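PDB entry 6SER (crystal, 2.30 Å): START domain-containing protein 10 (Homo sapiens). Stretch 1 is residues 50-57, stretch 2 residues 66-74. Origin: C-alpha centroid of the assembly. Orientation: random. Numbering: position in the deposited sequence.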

# COMPACT_ATOMS: atom_id res chain seq x y z
N ALA A 50 -18.32 -8.32 10.72
CA ALA A 50 -18.03 -7.13 11.53
C ALA A 50 -17.45 -6.01 10.67
O ALA A 50 -16.41 -5.42 11.00
CB ALA A 50 -17.10 -7.47 12.70
N GLY A 51 -18.13 -5.71 9.56
CA GLY A 51 -17.76 -4.61 8.70
C GLY A 51 -16.53 -4.82 7.83
O GLY A 51 -16.21 -3.93 7.04
N VAL A 52 -15.84 -5.95 7.94
CA VAL A 52 -14.68 -6.25 7.11
C VAL A 52 -15.07 -7.33 6.11
O VAL A 52 -15.58 -8.39 6.51
CB VAL A 52 -13.48 -6.71 7.96
CG1 VAL A 52 -12.30 -7.05 7.05
CG2 VAL A 52 -13.09 -5.65 8.96
N SER A 53 -14.81 -7.08 4.83
CA SER A 53 -15.03 -8.07 3.78
C SER A 53 -13.79 -8.20 2.91
O SER A 53 -13.05 -7.24 2.70
CB SER A 53 -16.25 -7.74 2.92
OG SER A 53 -16.44 -6.34 2.84
N VAL A 54 -13.59 -9.41 2.38
CA VAL A 54 -12.46 -9.75 1.52
C VAL A 54 -13.00 -10.32 0.21
O VAL A 54 -13.85 -11.22 0.23
CB VAL A 54 -11.50 -10.74 2.20
CG1 VAL A 54 -10.31 -11.08 1.29
CG2 VAL A 54 -11.02 -10.19 3.53
N TRP A 55 -12.53 -9.79 -0.91
CA TRP A 55 -12.83 -10.31 -2.24
C TRP A 55 -11.56 -10.80 -2.92
O TRP A 55 -10.44 -10.41 -2.55
CB TRP A 55 -13.49 -9.26 -3.14
CG TRP A 55 -14.86 -8.81 -2.75
CD1 TRP A 55 -16.05 -9.25 -3.27
CD2 TRP A 55 -15.18 -7.80 -1.78
NE1 TRP A 55 -17.09 -8.58 -2.67
CE2 TRP A 55 -16.59 -7.69 -1.76
CE3 TRP A 55 -14.43 -7.00 -0.94
CZ2 TRP A 55 -17.25 -6.80 -0.92
CZ3 TRP A 55 -15.08 -6.12 -0.10
CH2 TRP A 55 -16.48 -6.02 -0.10
N VAL A 56 -11.72 -11.69 -3.85
CA VAL A 56 -10.62 -12.22 -4.60
C VAL A 56 -11.02 -12.13 -6.05
O VAL A 56 -12.14 -12.30 -6.37
CB VAL A 56 -10.33 -13.64 -4.16
CG1 VAL A 56 -9.25 -14.24 -4.99
CG2 VAL A 56 -9.90 -13.66 -2.73
N GLN A 57 -10.09 -11.82 -6.94
CA GLN A 57 -10.44 -11.69 -8.36
C GLN A 57 -10.93 -13.01 -8.93
O GLN A 57 -10.25 -14.00 -8.84
CB GLN A 57 -9.36 -10.97 -9.14
CG GLN A 57 -9.82 -9.57 -9.45
CD GLN A 57 -9.34 -9.07 -10.79
OE1 GLN A 57 -8.31 -9.50 -11.26
NE2 GLN A 57 -10.07 -8.13 -11.35
N HIS A 66 -3.27 -13.93 -7.38
CA HIS A 66 -4.57 -13.27 -7.44
C HIS A 66 -4.51 -11.89 -6.81
O HIS A 66 -3.82 -11.68 -5.81
CB HIS A 66 -5.63 -14.12 -6.74
CG HIS A 66 -5.87 -15.45 -7.41
ND1 HIS A 66 -5.59 -15.67 -8.74
CD2 HIS A 66 -6.34 -16.62 -6.92
CE1 HIS A 66 -5.89 -16.92 -9.05
NE2 HIS A 66 -6.35 -17.51 -7.96
N LYS A 67 -5.22 -10.95 -7.42
CA LYS A 67 -5.47 -9.67 -6.78
C LYS A 67 -6.45 -9.85 -5.63
O LYS A 67 -7.42 -10.60 -5.73
CB LYS A 67 -6.03 -8.67 -7.80
CG LYS A 67 -5.21 -8.59 -9.08
CD LYS A 67 -5.74 -7.52 -10.03
CE LYS A 67 -5.38 -6.12 -9.55
NZ LYS A 67 -4.47 -5.41 -10.50
N ILE A 68 -6.18 -9.15 -4.52
CA ILE A 68 -6.96 -9.24 -3.29
C ILE A 68 -7.55 -7.86 -3.02
O ILE A 68 -6.91 -6.84 -3.28
CB ILE A 68 -6.09 -9.71 -2.11
CG1 ILE A 68 -5.38 -11.02 -2.45
CG2 ILE A 68 -6.91 -9.86 -0.83
CD1 ILE A 68 -6.30 -12.12 -2.96
N LYS A 69 -8.77 -7.84 -2.51
CA LYS A 69 -9.46 -6.60 -2.16
C LYS A 69 -10.05 -6.75 -0.77
O LYS A 69 -10.69 -7.76 -0.47
CB LYS A 69 -10.56 -6.27 -3.17
CG LYS A 69 -11.32 -5.00 -2.83
CD LYS A 69 -12.65 -4.90 -3.58
CE LYS A 69 -12.44 -4.85 -5.08
NZ LYS A 69 -13.73 -4.54 -5.74
N CYS A 70 -9.83 -5.76 0.09
CA CYS A 70 -10.36 -5.82 1.45
C CYS A 70 -10.96 -4.47 1.82
O CYS A 70 -10.28 -3.44 1.74
CB CYS A 70 -9.28 -6.23 2.46
SG CYS A 70 -9.95 -6.67 4.09
N ARG A 71 -12.22 -4.48 2.22
CA ARG A 71 -13.00 -3.29 2.52
C ARG A 71 -13.36 -3.28 4.00
O ARG A 71 -13.73 -4.31 4.56
CB ARG A 71 -14.26 -3.26 1.65
CG ARG A 71 -15.09 -2.00 1.72
CD ARG A 71 -16.18 -2.04 0.66
NE ARG A 71 -17.11 -0.92 0.73
CZ ARG A 71 -18.11 -0.83 1.61
NH1 ARG A 71 -18.31 -1.79 2.50
NH2 ARG A 71 -18.92 0.23 1.59
N MET A 72 -13.22 -2.12 4.64
CA MET A 72 -13.48 -2.02 6.07
C MET A 72 -14.20 -0.72 6.40
O MET A 72 -13.72 0.36 6.07
CB MET A 72 -12.19 -2.12 6.88
CG MET A 72 -12.39 -1.71 8.32
SD MET A 72 -10.89 -1.97 9.26
CE MET A 72 -9.85 -0.66 8.60
N GLU A 73 -15.34 -0.85 7.06
CA GLU A 73 -16.14 0.30 7.48
C GLU A 73 -15.61 0.81 8.81
O GLU A 73 -15.50 0.05 9.77
CB GLU A 73 -17.61 -0.10 7.59
CG GLU A 73 -18.53 0.69 6.69
CD GLU A 73 -19.92 0.10 6.60
OE1 GLU A 73 -20.62 0.06 7.64
OE2 GLU A 73 -20.31 -0.35 5.50
N CYS A 74 -15.26 2.09 8.86
CA CYS A 74 -14.73 2.72 10.06
C CYS A 74 -15.79 3.71 10.55
O CYS A 74 -15.92 4.82 10.01
CB CYS A 74 -13.40 3.41 9.78
SG CYS A 74 -12.08 2.27 9.35

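Two antiparallel strands, 52-57 and 68-74, pair side by side, their N-to-C directions 162° apart and their axes approaching to 4.7 Å; together the two stretches bury 699 Å² of surface. Trp55, Arg71 and Gln57 have the most area covered by the opposite stretch, and the rest of the contact can be read outward from them.

Trp55 contributes most, 91 Å². Its backbone forms a hydrogen-bonded pair with Lys69: Trp55 N donates to Lys69 O at 2.8 Å, and Lys69 N returns the bond to Trp55 O at 3.1 Å, both nearly straight. Trp55 projects on the face of the sheet that also carries Ser53, Lys69 and Arg71; its chi1 is in the m well, and the indole reaches across to Lys69 and Arg71 of the partner strand. Trp55 CE3 sits 3.8 Å from Lys69 CD, so the aliphatic part of the lysine packs against the ring system. Further along, Trp55 CZ3 comes within 3.5 Å of Arg71 CB, which meets the ring at its edge, near the ring plane. The lysine ammonium adds little: Lys69 NZ is 5.6 Å from the centroid of the Trp55 five-membered ring, at most a weak cation-pi attraction, and NZ is hydrogen-bonded elsewhere in the structure.

Arg71, with 66 Å² covered, makes its contact through its backbone and the aliphatic part of its side chain: besides CB, Arg71 CD lies 4.1 Å from Trp55 CH2. Arg71 N donates to Ser53 O at 2.9 Å and Ser53 N to Arg71 O at 3.0 Å, closing a second ring of paired bonds. Arg71 CB also lies 4.0 Å from Ser53 OG. The end of the side chain leads away from stretch 1, and its NH1 forms a long salt bridge with Glu73 OE2 of the same strand, at 3.9 Å.

Gln57 covers one end of the ladder, with 64 Å² buried. Its N donates to Lys67 O at 3.2 Å, and Gln57 OE1 lies 3.5 Å from Lys67 CD, a contact with the aliphatic chain rather than the charged tip, which leads away. At the other end, Glu73 N donates to Gly51 O, also at 3.2 Å. Gly51 has a phi of 75°, a value that favours glycine.

Between the hydrogen-bonded pairs, the alpha carbons draw closer: Val52 and Met72, like Val54 and Cys70, have CA atoms 4.5 Å apart. Here CA-H...O contacts supplement the ladder, with Val52 CA 3.3 Å from Arg71 O and Val54 CA 3.3 Å from Lys69 O. The side chains of these pairs, together with Val56 and Ile68, form the apolar face of the sheet. Cys70 SG touches two valines, 3.8 Å from Val52 CG1 and 3.7 Å from Val54 CG2. Val56 CG2 meets Ile68 CD1 at 3.9 Å, and Val52 CG2 meets Met72 CG at 4.1 Å before the methionine's end leads away.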